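Local coordinates for 16L protein (Yaba-like disease virus, PDB 6TQP) that probably inhibits apoptosis of infected cells as a poxviral Bcl-2-like protein that holds a peptide in a helix-lined groove, at residues A[10-15]-A[37-42]; A[14-19]-A[131-136]; A[63-68]-A[103-108]; A[85-90]-A[127-132]. All coordinates share one frame; numbering follows the deposited sequence.

Overall arrangement
From the N terminus, contact 1 closes first, bringing the start of helix 38-68 back to the start of helix 12-27. Contact 2 opens from nearly the same place, sharing Asn14 and Ser15, but closes only at 131-136, so contact 3 is nested within its loop. Contact 3 joins the end of helix 38-68 to helix 96-113. Contact 4 opens inside that span and closes beyond it, so the two cross; it joins helices 76-92 and 120-134 and ends on the stretch where contact 2 ends. Contacts 1 and 3 lie on opposite sides of the chain's centre, about 26 Å apart between their centres. Together the four tie the all-helical Bcl-2-like bundle.

Contact 1 (A[10-15]-A[37-42]); sequences CNFNNS and SCYENK
Glu40 OE2 is gripped from two directions: it accepts a hydrogen bond from a water 2.5 Å away, and a second from Asn18 ND2, one turn further along helix 12-27. The same water lies 2.5 Å from Ser15 OG, so a water bridge spans the two segments where no direct hydrogen bond does, although both distances are unusually short; Ser15 OG is also hydrogen-bonded to Ser9 OG. The other carboxylate oxygen, Glu40 OE1, serves the start of its own helix. Ser37 N donates to it at 2.9 Å from above the carboxylate plane, while Glu40 N donates to Ser37 OG, completing a capping box. This helix start, with Ser37 N on OE1, would probably help to stabilise the charge of Glu40. Helix 12-27 starts in a related way, Asn11 OD1 accepting from Asn14 N at 2.9 Å in the plane of its carbonyl.

Beside this polar part lies an aromatic one. Tyr39 has CG anti to its backbone N (chi1 -180°), and its side chain crosses that of Phe12 at about a right angle. Tyr39 OH arrives at the edge of the Phe12 ring, 3.5 Å from Phe12 CE2. Ser15 OG in turn lies at the edge of the Tyr39 ring, in its plane, 3.8 Å from Tyr39 CD2. Aliphatic contact is slight, Ser15 CB meeting Glu40 CG at 3.9 Å. Helix 137-148 packs against both rings, through Ile141 on Phe12 and Tyr39 and through Ser137 on Phe12; Ser137 OG is also hydrogen-bonded to Asn13 OD1.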
loop_
_atom_site.group_PDB
_atom_site.type_symbol
_atom_site.label_atom_id
_atom_site.label_comp_id
_atom_site.label_asym_id
_atom_site.label_seq_id
_atom_site.Cartn_x
_atom_site.Cartn_y
_atom_site.Cartn_z
ATOM N N CYS A 10 -3.049 16.042 14.685
ATOM C CA CYS A 10 -2.189 17.187 14.424
ATOM C C CYS A 10 -1.742 17.253 12.965
ATOM O O CYS A 10 -1.556 18.355 12.436
ATOM C CB CYS A 10 -0.979 17.161 15.365
ATOM S SG CYS A 10 -1.388 17.462 17.113
ATOM N N ASN A 11 -1.564 16.112 12.295
ATOM C CA ASN A 11 -1.101 16.116 10.905
ATOM C C ASN A 11 -1.591 14.865 10.191
ATOM O O ASN A 11 -1.160 13.757 10.524
ATOM C CB ASN A 11 0.423 16.193 10.846
ATOM C CG ASN A 11 0.940 16.328 9.433
ATOM O OD1 ASN A 11 0.983 15.354 8.677
ATOM N ND2 ASN A 11 1.339 17.542 9.066
ATOM N N PHE A 12 -2.444 15.048 9.174
ATOM C CA PHE A 12 -3.122 13.918 8.531
ATOM C C PHE A 12 -2.160 13.031 7.748
ATOM O O PHE A 12 -2.287 11.798 7.767
ATOM C CB PHE A 12 -4.229 14.439 7.616
ATOM C CG PHE A 12 -5.365 15.076 8.360
ATOM C CD1 PHE A 12 -5.602 16.440 8.268
ATOM C CD2 PHE A 12 -6.179 14.312 9.182
ATOM C CE1 PHE A 12 -6.644 17.024 8.968
ATOM C CE2 PHE A 12 -7.220 14.891 9.883
ATOM C CZ PHE A 12 -7.453 16.247 9.777
ATOM N N ASN A 13 -1.211 13.633 7.025
ATOM C CA ASN A 13 -0.228 12.832 6.301
ATOM C C ASN A 13 0.533 11.923 7.257
ATOM O O ASN A 13 0.730 10.738 6.970
ATOM C CB ASN A 13 0.745 13.739 5.541
ATOM C CG ASN A 13 0.072 14.522 4.434
ATOM O OD1 ASN A 13 -1.147 14.474 4.272
ATOM N ND2 ASN A 13 0.871 15.244 3.657
ATOM N N ASN A 14 0.956 12.464 8.403
ATOM C CA ASN A 14 1.654 11.664 9.401
ATOM C C ASN A 14 0.777 10.524 9.911
ATOM O O ASN A 14 1.265 9.408 10.128
ATOM C CB ASN A 14 2.095 12.563 10.548
ATOM C CG ASN A 14 2.890 11.816 11.594
ATOM O OD1 ASN A 14 3.981 11.311 11.322
ATOM N ND2 ASN A 14 2.358 11.760 12.803
ATOM N N SER A 15 -0.516 10.784 10.119
ATOM C CA SER A 15 -1.422 9.728 10.571
ATOM C C SER A 15 -1.428 8.565 9.590
ATOM O O SER A 15 -1.281 7.400 9.980
ATOM C CB SER A 15 -2.846 10.276 10.742
ATOM O OG SER A 15 -2.905 11.304 11.714
ATOM N N SER A 37 -2.267 6.086 17.676
ATOM C CA SER A 37 -3.184 6.960 18.376
ATOM C C SER A 37 -4.619 6.505 18.149
ATOM O O SER A 37 -4.904 5.647 17.317
ATOM C CB SER A 37 -3.043 8.392 17.878
ATOM O OG SER A 37 -3.450 8.445 16.518
ATOM N N CYS A 38 -5.537 7.128 18.889
ATOM C CA CYS A 38 -6.961 6.846 18.721
ATOM C C CYS A 38 -7.401 7.103 17.287
ATOM O O CYS A 38 -8.119 6.298 16.680
ATOM C CB CYS A 38 -7.771 7.712 19.679
ATOM S SG CYS A 38 -9.530 7.568 19.469
ATOM N N TYR A 39 -6.979 8.234 16.731
ATOM C CA TYR A 39 -7.401 8.592 15.382
ATOM C C TYR A 39 -6.781 7.653 14.357
ATOM O O TYR A 39 -7.460 7.171 13.441
ATOM C CB TYR A 39 -7.024 10.042 15.093
ATOM C CG TYR A 39 -7.442 10.487 13.712
ATOM C CD1 TYR A 39 -8.786 10.645 13.395
ATOM C CD2 TYR A 39 -6.499 10.737 12.732
ATOM C CE1 TYR A 39 -9.172 11.050 12.141
ATOM C CE2 TYR A 39 -6.878 11.151 11.477
ATOM C CZ TYR A 39 -8.216 11.297 11.187
ATOM O OH TYR A 39 -8.598 11.696 9.934
ATOM N N GLU A 40 -5.488 7.366 14.507
ATOM C CA GLU A 40 -4.829 6.445 13.588
ATOM C C GLU A 40 -5.465 5.063 13.653
ATOM O O GLU A 40 -5.638 4.402 12.623
ATOM C CB GLU A 40 -3.330 6.376 13.908
ATOM C CG GLU A 40 -2.591 7.670 13.651
ATOM C CD GLU A 40 -1.271 7.754 14.385
ATOM O OE1 GLU A 40 -0.955 6.841 15.194
ATOM O OE2 GLU A 40 -0.560 8.758 14.168
ATOM N N ASN A 41 -5.843 4.614 14.856
ATOM C CA ASN A 41 -6.454 3.299 14.976
ATOM C C ASN A 41 -7.776 3.239 14.220
ATOM O O ASN A 41 -8.116 2.209 13.626
ATOM C CB ASN A 41 -6.650 2.949 16.453
ATOM C CG ASN A 41 -7.179 1.560 16.642
ATOM O OD1 ASN A 41 -6.499 0.586 16.354
ATOM N ND2 ASN A 41 -8.400 1.459 17.133
ATOM N N LYS A 42 -8.530 4.340 14.218
ATOM C CA LYS A 42 -9.761 4.379 13.437
ATOM C C LYS A 42 -9.464 4.204 11.955
ATOM O O LYS A 42 -10.141 3.436 11.260
ATOM C CB LYS A 42 -10.497 5.696 13.682
ATOM C CG LYS A 42 -11.163 5.783 15.046
ATOM C CD LYS A 42 -11.706 7.185 15.294
ATOM C CE LYS A 42 -12.432 7.287 16.628
ATOM N NZ LYS A 42 -13.703 6.500 16.619
HETATM O O HOH W 1 -1.667 11.013 13.826
#

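Contact 2 (A[14-19]-A[131-136]); sequences NSIKNV and LKISEN
Ile16 and Lys17 meet Ser134 and Leu131 in a buried, largely apolar helix-to-helix contact, where the early turns of helix 12-27 lie against the C-terminal part of helix 120-134. No hydrogen bond crosses it. The backbones come close, with Ile16 CA 5.4 Å from Ser134 CA, because a small serine occupies the middle. Ser134 CB points toward helix 12-27, 3.9 Å from Lys17 N and 4.0 Å from Ile16 CG2. Ile16 CG2, anti to its own backbone N, also touches Ser134 CA and makes a looser contact with Ile133 CG2.

The hydroxyl of Ser134 turns back to its own helix. Its chi1 of 70° puts OG between the backbone N and the carbonyl carbon, from where it donates to Leu131 O at an unusually short 2.5 Å, at a C=O...OG angle of 120°, tilted 26° from the carbonyl plane; OG is also weakly hydrogen-bonded to Ala130 O.

On the more exposed flank Lys17 and Leu131 lie side by side, pointing the same way. Lys17 CD touches Leu131 CD2 at 3.5 Å, so the lysine contributes its aliphatic stem; its NZ makes a long, weak ion pair with Glu127 OE1. Lys132 NZ forms a salt bridge at 3.1 Å with Glu135 OE1, met on its syn side but out of the carboxylate plane, which ties the last turn of helix 120-134 to the residue just after it.

Helix 137-148 closes over the buried side, with Leu140 against Ile16 and Ile133. Ile133 also reaches Leu90 of helix 76-92 and Ile103 of helix 96-113.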
loop_
_atom_site.group_PDB
_atom_site.type_symbol
_atom_site.label_atom_id
_atom_site.label_comp_id
_atom_site.label_asym_id
_atom_site.label_seq_id
_atom_site.Cartn_x
_atom_site.Cartn_y
_atom_site.Cartn_z
ATOM N N ASN A 14 0.956 12.464 8.403
ATOM C CA ASN A 14 1.654 11.664 9.401
ATOM C C ASN A 14 0.777 10.524 9.911
ATOM O O ASN A 14 1.265 9.408 10.128
ATOM C CB ASN A 14 2.095 12.563 10.548
ATOM C CG ASN A 14 2.890 11.816 11.594
ATOM O OD1 ASN A 14 3.981 11.311 11.322
ATOM N ND2 ASN A 14 2.358 11.760 12.803
ATOM N N SER A 15 -0.516 10.784 10.119
ATOM C CA SER A 15 -1.422 9.728 10.571
ATOM C C SER A 15 -1.428 8.565 9.590
ATOM O O SER A 15 -1.281 7.400 9.980
ATOM C CB SER A 15 -2.846 10.276 10.742
ATOM O OG SER A 15 -2.905 11.304 11.714
ATOM N N ILE A 16 -1.601 8.868 8.303
ATOM C CA ILE A 16 -1.635 7.827 7.283
ATOM C C ILE A 16 -0.299 7.095 7.212
ATOM O O ILE A 16 -0.258 5.864 7.107
ATOM C CB ILE A 16 -2.038 8.434 5.920
ATOM C CG1 ILE A 16 -3.521 8.799 5.913
ATOM C CG2 ILE A 16 -1.765 7.476 4.777
ATOM C CD1 ILE A 16 -4.463 7.635 6.139
ATOM N N LYS A 17 0.813 7.831 7.246
ATOM C CA LYS A 17 2.118 7.175 7.203
ATOM C C LYS A 17 2.260 6.182 8.352
ATOM O O LYS A 17 2.707 5.047 8.159
ATOM C CB LYS A 17 3.241 8.208 7.261
ATOM C CG LYS A 17 4.643 7.607 7.066
ATOM C CD LYS A 17 5.754 8.503 7.591
ATOM C CE LYS A 17 5.815 8.496 9.108
ATOM N NZ LYS A 17 7.217 8.532 9.593
ATOM N N ASN A 18 1.891 6.603 9.558
ATOM C CA ASN A 18 1.993 5.716 10.713
ATOM C C ASN A 18 1.104 4.501 10.542
ATOM O O ASN A 18 1.497 3.378 10.886
ATOM C CB ASN A 18 1.626 6.473 11.987
ATOM C CG ASN A 18 2.717 7.399 12.430
ATOM O OD1 ASN A 18 3.868 7.244 12.022
ATOM N ND2 ASN A 18 2.380 8.363 13.281
ATOM N N VAL A 19 -0.096 4.700 9.993
ATOM C CA VAL A 19 -1.038 3.595 9.840
ATOM C C VAL A 19 -0.492 2.566 8.856
ATOM O O VAL A 19 -0.597 1.352 9.074
ATOM C CB VAL A 19 -2.420 4.130 9.407
ATOM C CG1 VAL A 19 -3.312 2.992 8.920
ATOM C CG2 VAL A 19 -3.094 4.866 10.566
ATOM N N LEU A 131 5.360 7.145 2.820
ATOM C CA LEU A 131 5.462 8.597 2.722
ATOM C C LEU A 131 4.717 9.104 1.499
ATOM O O LEU A 131 3.926 10.052 1.581
ATOM C CB LEU A 131 6.926 9.025 2.654
ATOM C CG LEU A 131 7.684 9.133 3.969
ATOM C CD1 LEU A 131 9.148 9.390 3.690
ATOM C CD2 LEU A 131 7.101 10.236 4.835
ATOM N N LYS A 132 4.955 8.479 0.349
ATOM C CA LYS A 132 4.307 8.923 -0.877
ATOM C C LYS A 132 2.806 8.693 -0.833
ATOM O O LYS A 132 2.034 9.512 -1.341
ATOM C CB LYS A 132 4.904 8.205 -2.080
ATOM C CG LYS A 132 6.289 8.666 -2.471
ATOM C CD LYS A 132 6.350 10.132 -2.878
ATOM C CE LYS A 132 5.569 10.377 -4.156
ATOM N NZ LYS A 132 5.736 11.776 -4.632
ATOM N N ILE A 133 2.363 7.584 -0.241
ATOM C CA ILE A 133 0.926 7.365 -0.133
ATOM C C ILE A 133 0.297 8.424 0.759
ATOM O O ILE A 133 -0.846 8.850 0.527
ATOM C CB ILE A 133 0.636 5.940 0.377
ATOM C CG1 ILE A 133 1.039 4.922 -0.691
ATOM C CG2 ILE A 133 -0.823 5.795 0.746
ATOM C CD1 ILE A 133 0.951 3.468 -0.217
ATOM N N SER A 134 1.039 8.895 1.764
ATOM C CA SER A 134 0.511 9.838 2.745
ATOM C C SER A 134 0.392 11.255 2.207
ATOM O O SER A 134 -0.263 12.088 2.841
ATOM C CB SER A 134 1.391 9.841 3.998
ATOM O OG SER A 134 2.646 10.432 3.741
ATOM N N GLU A 135 0.990 11.559 1.064
ATOM C CA GLU A 135 0.803 12.881 0.489
ATOM C C GLU A 135 -0.666 13.029 0.093
ATOM O O GLU A 135 -1.313 12.061 -0.319
ATOM C CB GLU A 135 1.752 13.059 -0.701
ATOM C CG GLU A 135 3.246 12.949 -0.313
ATOM C CD GLU A 135 4.199 13.037 -1.512
ATOM O OE1 GLU A 135 3.703 13.145 -2.654
ATOM O OE2 GLU A 135 5.437 13.000 -1.296
ATOM N N ASN A 136 -1.213 14.232 0.268
ATOM C CA ASN A 136 -2.630 14.479 -0.017
ATOM C C ASN A 136 -3.530 13.493 0.728
ATOM O O ASN A 136 -4.520 12.996 0.189
ATOM C CB ASN A 136 -2.895 14.402 -1.514
ATOM C CG ASN A 136 -1.863 15.157 -2.323
ATOM O OD1 ASN A 136 -1.125 14.569 -3.115
ATOM N ND2 ASN A 136 -1.792 16.462 -2.110
#

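Contact 3 (A[63-68]-A[103-108]); sequences SYICSL and ISLISM
Met108 and Leu105 of helix 96-113 interlock with Ser63, Ile65 and Cys66 at the end of helix 38-68, a crossing within the Bcl-2-like helical bundle. The local axes pass 10.0 Å apart at -66°, so each side offers a short row of bumps rather than a long seam. Cys66 SG is the central bump: it enters the hollow between Leu105 and Met108, 3.8 Å from Leu105 CD1 and 3.7 Å from Met108 SD. In return, Leu105 CD1 fills the notch between Cys66 SG and Ile65 CG2, while Leu105 CD2 also touches that isoleucine methyl. Met108 fills the next notch, between Cys66 and Ser63, with its SD 3.3 Å from Ser63 N. Its CG is anti to the backbone N and its SD anti to CA (chi1 and chi2 179°), which extends the chain across the gap before it bends at chi3. Ile109 and Met112 continue the same helix face against Cys66. Tyr64 and Leu68, with Ile65 from the contact itself, also pack on the bound peptide, consistent with this end of helix 38-68 forming part of the groove, as in Bcl-2 relatives. Ser63 OG, hydrogen-bonded to Lys59 O, sits 3.5 Å from Met108 SD.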
loop_
_atom_site.group_PDB
_atom_site.type_symbol
_atom_site.label_atom_id
_atom_site.label_comp_id
_atom_site.label_asym_id
_atom_site.label_seq_id
_atom_site.Cartn_x
_atom_site.Cartn_y
_atom_site.Cartn_z
ATOM N N SER A 63 -0.127 -10.991 -7.409
ATOM C CA SER A 63 0.961 -11.949 -7.593
ATOM C C SER A 63 1.650 -11.739 -8.932
ATOM O O SER A 63 2.870 -11.908 -9.045
ATOM C CB SER A 63 0.443 -13.386 -7.503
ATOM O OG SER A 63 -0.119 -13.660 -6.232
ATOM N N TYR A 64 0.876 -11.392 -9.962
ATOM C CA TYR A 64 1.455 -11.094 -11.267
ATOM C C TYR A 64 2.391 -9.897 -11.178
ATOM O O TYR A 64 3.520 -9.931 -11.681
ATOM C CB TYR A 64 0.330 -10.850 -12.268
ATOM C CG TYR A 64 0.744 -10.199 -13.575
ATOM C CD1 TYR A 64 1.406 -10.922 -14.553
ATOM C CD2 TYR A 64 0.430 -8.878 -13.839
ATOM C CE1 TYR A 64 1.774 -10.336 -15.742
ATOM C CE2 TYR A 64 0.792 -8.282 -15.023
ATOM C CZ TYR A 64 1.457 -9.016 -15.977
ATOM O OH TYR A 64 1.815 -8.423 -17.168
ATOM N N ILE A 65 1.948 -8.830 -10.514
ATOM C CA ILE A 65 2.804 -7.664 -10.329
ATOM C C ILE A 65 4.092 -8.070 -9.626
ATOM O O ILE A 65 5.197 -7.685 -10.030
ATOM C CB ILE A 65 2.051 -6.579 -9.546
ATOM C CG1 ILE A 65 0.875 -6.071 -10.388
ATOM C CG2 ILE A 65 2.996 -5.433 -9.151
ATOM C CD1 ILE A 65 -0.082 -5.181 -9.620
ATOM N N CYS A 66 3.965 -8.853 -8.554
ATOM C CA CYS A 66 5.141 -9.297 -7.824
ATOM C C CYS A 66 6.078 -10.104 -8.713
ATOM O O CYS A 66 7.301 -10.061 -8.536
ATOM C CB CYS A 66 4.713 -10.122 -6.610
ATOM S SG CYS A 66 3.870 -9.153 -5.327
ATOM N N SER A 67 5.526 -10.875 -9.653
ATOM C CA SER A 67 6.378 -11.576 -10.611
ATOM C C SER A 67 7.140 -10.580 -11.471
ATOM O O SER A 67 8.344 -10.735 -11.710
ATOM C CB SER A 67 5.552 -12.509 -11.499
ATOM O OG SER A 67 6.377 -13.111 -12.477
ATOM N N LEU A 68 6.454 -9.548 -11.953
ATOM C CA LEU A 68 7.145 -8.522 -12.724
ATOM C C LEU A 68 8.239 -7.867 -11.894
ATOM O O LEU A 68 9.351 -7.642 -12.387
ATOM C CB LEU A 68 6.156 -7.466 -13.209
ATOM C CG LEU A 68 5.056 -7.918 -14.163
ATOM C CD1 LEU A 68 4.181 -6.714 -14.526
ATOM C CD2 LEU A 68 5.630 -8.549 -15.412
ATOM N N ILE A 103 -1.127 -0.540 -1.031
ATOM C CA ILE A 103 -0.907 -1.071 0.318
ATOM C C ILE A 103 -1.070 -2.582 0.309
ATOM O O ILE A 103 -0.271 -3.313 0.901
ATOM C CB ILE A 103 -1.853 -0.406 1.333
ATOM C CG1 ILE A 103 -1.538 1.087 1.417
ATOM C CG2 ILE A 103 -1.731 -1.077 2.720
ATOM C CD1 ILE A 103 -2.571 1.892 2.192
ATOM N N SER A 104 -2.090 -3.077 -0.392
ATOM C CA SER A 104 -2.255 -4.522 -0.506
ATOM C C SER A 104 -1.071 -5.155 -1.224
ATOM O O SER A 104 -0.638 -6.259 -0.875
ATOM C CB SER A 104 -3.553 -4.857 -1.238
ATOM O OG SER A 104 -4.676 -4.359 -0.542
ATOM N N LEU A 105 -0.555 -4.488 -2.256
ATOM C CA LEU A 105 0.596 -5.013 -2.981
ATOM C C LEU A 105 1.802 -5.160 -2.056
ATOM O O LEU A 105 2.481 -6.196 -2.053
ATOM C CB LEU A 105 0.925 -4.087 -4.159
ATOM C CG LEU A 105 2.194 -4.453 -4.926
ATOM C CD1 LEU A 105 2.061 -5.801 -5.617
ATOM C CD2 LEU A 105 2.509 -3.349 -5.905
ATOM N N ILE A 106 2.083 -4.130 -1.254
ATOM C CA ILE A 106 3.203 -4.197 -0.308
ATOM C C ILE A 106 3.001 -5.345 0.662
ATOM O O ILE A 106 3.948 -6.076 0.986
ATOM C CB ILE A 106 3.354 -2.859 0.446
ATOM C CG1 ILE A 106 3.612 -1.707 -0.520
ATOM C CG2 ILE A 106 4.512 -2.901 1.461
ATOM C CD1 ILE A 106 3.292 -0.394 0.078
ATOM N N SER A 107 1.768 -5.536 1.138
ATOM C CA SER A 107 1.506 -6.658 2.045
ATOM C C SER A 107 1.917 -7.976 1.410
ATOM O O SER A 107 2.571 -8.814 2.047
ATOM C CB SER A 107 0.026 -6.702 2.426
ATOM O OG SER A 107 -0.319 -5.560 3.177
ATOM N N MET A 108 1.540 -8.180 0.147
ATOM C CA MET A 108 1.932 -9.408 -0.530
ATOM C C MET A 108 3.442 -9.492 -0.704
ATOM O O MET A 108 4.029 -10.560 -0.506
ATOM C CB MET A 108 1.255 -9.516 -1.887
ATOM C CG MET A 108 1.666 -10.782 -2.626
ATOM S SD MET A 108 0.835 -10.916 -4.208
ATOM C CE MET A 108 -0.779 -11.359 -3.568
#

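Contact 4 (A[85-90]-A[127-132]); sequences QIIESL and EDIALK
Ile86, Ile87 and Leu90 of helix 76-92 pack on Ile129 and Lys132 of helix 120-134, at a place in the Bcl-2-like bundle where the two run nearly parallel. Their local axes lie 10.4 Å apart and differ in direction by 7°. No hydrogen bond joins them; the contact is made by aliphatic groups.

The purely apolar part centres on Ile129 CD1, a methyl lodged against the branched side chain of Ile86. It touches CG2 of Ile86 at 3.7 Å and CD1 of Ile86 at 3.8 Å, and the two side chains cross at about a right angle. Ile87 adds a looser touch, its CG1 against Ile129 CG1. Behind, Ile102 and Ile109 of helix 96-113 press on Ile86, and Ile106 presses on Ile129, so this end is well buried.

The second part is aliphatic contact with a lysine stem. Lys132 CB meets Leu90 CD2 at 4.1 Å, and bends at chi2 and chi3 curl the chain, whose NZ leads out of the contact to Glu135.

On the far face of helix 76-92, Gln85 and Ser89 pack on the bound peptide, and Glu88 OE1 makes a weak hydrogen bond to its backbone, consistent with this contact backing one side of the binding groove. Ile87 chi2 is -142°, away from a staggered position, and it sets CD1 across the lysine stem, 3.6 Å from Lys132 CG.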
loop_
_atom_site.group_PDB
_atom_site.type_symbol
_atom_site.label_atom_id
_atom_site.label_comp_id
_atom_site.label_asym_id
_atom_site.label_seq_id
_atom_site.Cartn_x
_atom_site.Cartn_y
_atom_site.Cartn_z
ATOM N N GLN A 85 9.685 1.602 -9.042
ATOM C CA GLN A 85 8.586 1.223 -9.928
ATOM C C GLN A 85 7.236 1.480 -9.265
ATOM O O GLN A 85 6.301 1.965 -9.913
ATOM C CB GLN A 85 8.716 -0.244 -10.348
ATOM C CG GLN A 85 9.880 -0.496 -11.303
ATOM C CD GLN A 85 10.031 -1.955 -11.689
ATOM O OE1 GLN A 85 9.597 -2.368 -12.765
ATOM N NE2 GLN A 85 10.657 -2.744 -10.818
ATOM N N ILE A 86 7.118 1.193 -7.966
ATOM C CA ILE A 86 5.846 1.427 -7.290
ATOM C C ILE A 86 5.588 2.928 -7.174
ATOM O O ILE A 86 4.487 3.420 -7.466
ATOM C CB ILE A 86 5.832 0.717 -5.919
ATOM C CG1 ILE A 86 5.880 -0.802 -6.115
ATOM C CG2 ILE A 86 4.594 1.090 -5.138
ATOM C CD1 ILE A 86 6.049 -1.617 -4.812
ATOM N N ILE A 87 6.608 3.687 -6.771
ATOM C CA ILE A 87 6.472 5.141 -6.712
ATOM C C ILE A 87 6.051 5.693 -8.071
ATOM O O ILE A 87 5.166 6.551 -8.162
ATOM C CB ILE A 87 7.788 5.780 -6.222
ATOM C CG1 ILE A 87 8.093 5.305 -4.793
ATOM C CG2 ILE A 87 7.734 7.304 -6.371
ATOM C CD1 ILE A 87 8.679 6.351 -3.873
ATOM N N GLU A 88 6.687 5.227 -9.145
ATOM C CA GLU A 88 6.342 5.721 -10.478
ATOM C C GLU A 88 4.878 5.433 -10.812
ATOM O O GLU A 88 4.161 6.299 -11.327
ATOM C CB GLU A 88 7.275 5.097 -11.511
ATOM C CG GLU A 88 7.018 5.572 -12.908
ATOM C CD GLU A 88 8.060 5.085 -13.883
ATOM O OE1 GLU A 88 9.256 5.034 -13.520
ATOM O OE2 GLU A 88 7.671 4.753 -15.015
ATOM N N SER A 89 4.412 4.221 -10.513
ATOM C CA SER A 89 3.030 3.875 -10.822
ATOM C C SER A 89 2.061 4.735 -10.032
ATOM O O SER A 89 0.981 5.083 -10.528
ATOM C CB SER A 89 2.789 2.399 -10.539
ATOM O OG SER A 89 3.559 1.601 -11.419
ATOM N N LEU A 90 2.445 5.114 -8.818
ATOM C CA LEU A 90 1.595 5.955 -7.985
ATOM C C LEU A 90 1.563 7.386 -8.494
ATOM O O LEU A 90 0.509 8.032 -8.479
ATOM C CB LEU A 90 2.093 5.913 -6.545
ATOM C CG LEU A 90 1.302 6.705 -5.505
ATOM C CD1 LEU A 90 -0.199 6.439 -5.620
ATOM C CD2 LEU A 90 1.811 6.345 -4.117
ATOM N N GLU A 127 8.865 2.507 4.382
ATOM C CA GLU A 127 8.815 3.907 4.799
ATOM C C GLU A 127 8.575 4.827 3.608
ATOM O O GLU A 127 7.687 5.686 3.637
ATOM C CB GLU A 127 10.122 4.283 5.498
ATOM C CG GLU A 127 10.228 3.805 6.926
ATOM C CD GLU A 127 9.446 4.681 7.878
ATOM O OE1 GLU A 127 9.095 5.818 7.484
ATOM O OE2 GLU A 127 9.187 4.234 9.015
ATOM N N ASP A 128 9.381 4.671 2.557
ATOM C CA ASP A 128 9.310 5.577 1.416
ATOM C C ASP A 128 7.942 5.533 0.747
ATOM O O ASP A 128 7.364 6.580 0.435
ATOM C CB ASP A 128 10.398 5.222 0.410
ATOM C CG ASP A 128 11.786 5.555 0.909
ATOM O OD1 ASP A 128 11.911 6.435 1.782
ATOM O OD2 ASP A 128 12.760 4.934 0.417
ATOM N N ILE A 129 7.406 4.336 0.509
ATOM C CA ILE A 129 6.102 4.236 -0.143
ATOM C C ILE A 129 4.992 4.715 0.790
ATOM O O ILE A 129 4.007 5.317 0.341
ATOM C CB ILE A 129 5.857 2.801 -0.634
ATOM C CG1 ILE A 129 6.905 2.426 -1.687
ATOM C CG2 ILE A 129 4.451 2.679 -1.232
ATOM C CD1 ILE A 129 6.808 0.997 -2.157
ATOM N N ALA A 130 5.122 4.463 2.097
ATOM C CA ALA A 130 4.162 5.032 3.041
ATOM C C ALA A 130 4.172 6.552 2.964
ATOM O O ALA A 130 3.117 7.193 3.028
ATOM C CB ALA A 130 4.476 4.567 4.468
ATOM N N LEU A 131 5.360 7.145 2.820
ATOM C CA LEU A 131 5.462 8.597 2.722
ATOM C C LEU A 131 4.717 9.104 1.499
ATOM O O LEU A 131 3.926 10.052 1.581
ATOM C CB LEU A 131 6.926 9.025 2.654
ATOM C CG LEU A 131 7.684 9.133 3.969
ATOM C CD1 LEU A 131 9.148 9.390 3.690
ATOM C CD2 LEU A 131 7.101 10.236 4.835
ATOM N N LYS A 132 4.955 8.479 0.349
ATOM C CA LYS A 132 4.307 8.923 -0.877
ATOM C C LYS A 132 2.806 8.693 -0.833
ATOM O O LYS A 132 2.034 9.512 -1.341
ATOM C CB LYS A 132 4.904 8.205 -2.080
ATOM C CG LYS A 132 6.289 8.666 -2.471
ATOM C CD LYS A 132 6.350 10.132 -2.878
ATOM C CE LYS A 132 5.569 10.377 -4.156
ATOM N NZ LYS A 132 5.736 11.776 -4.632
#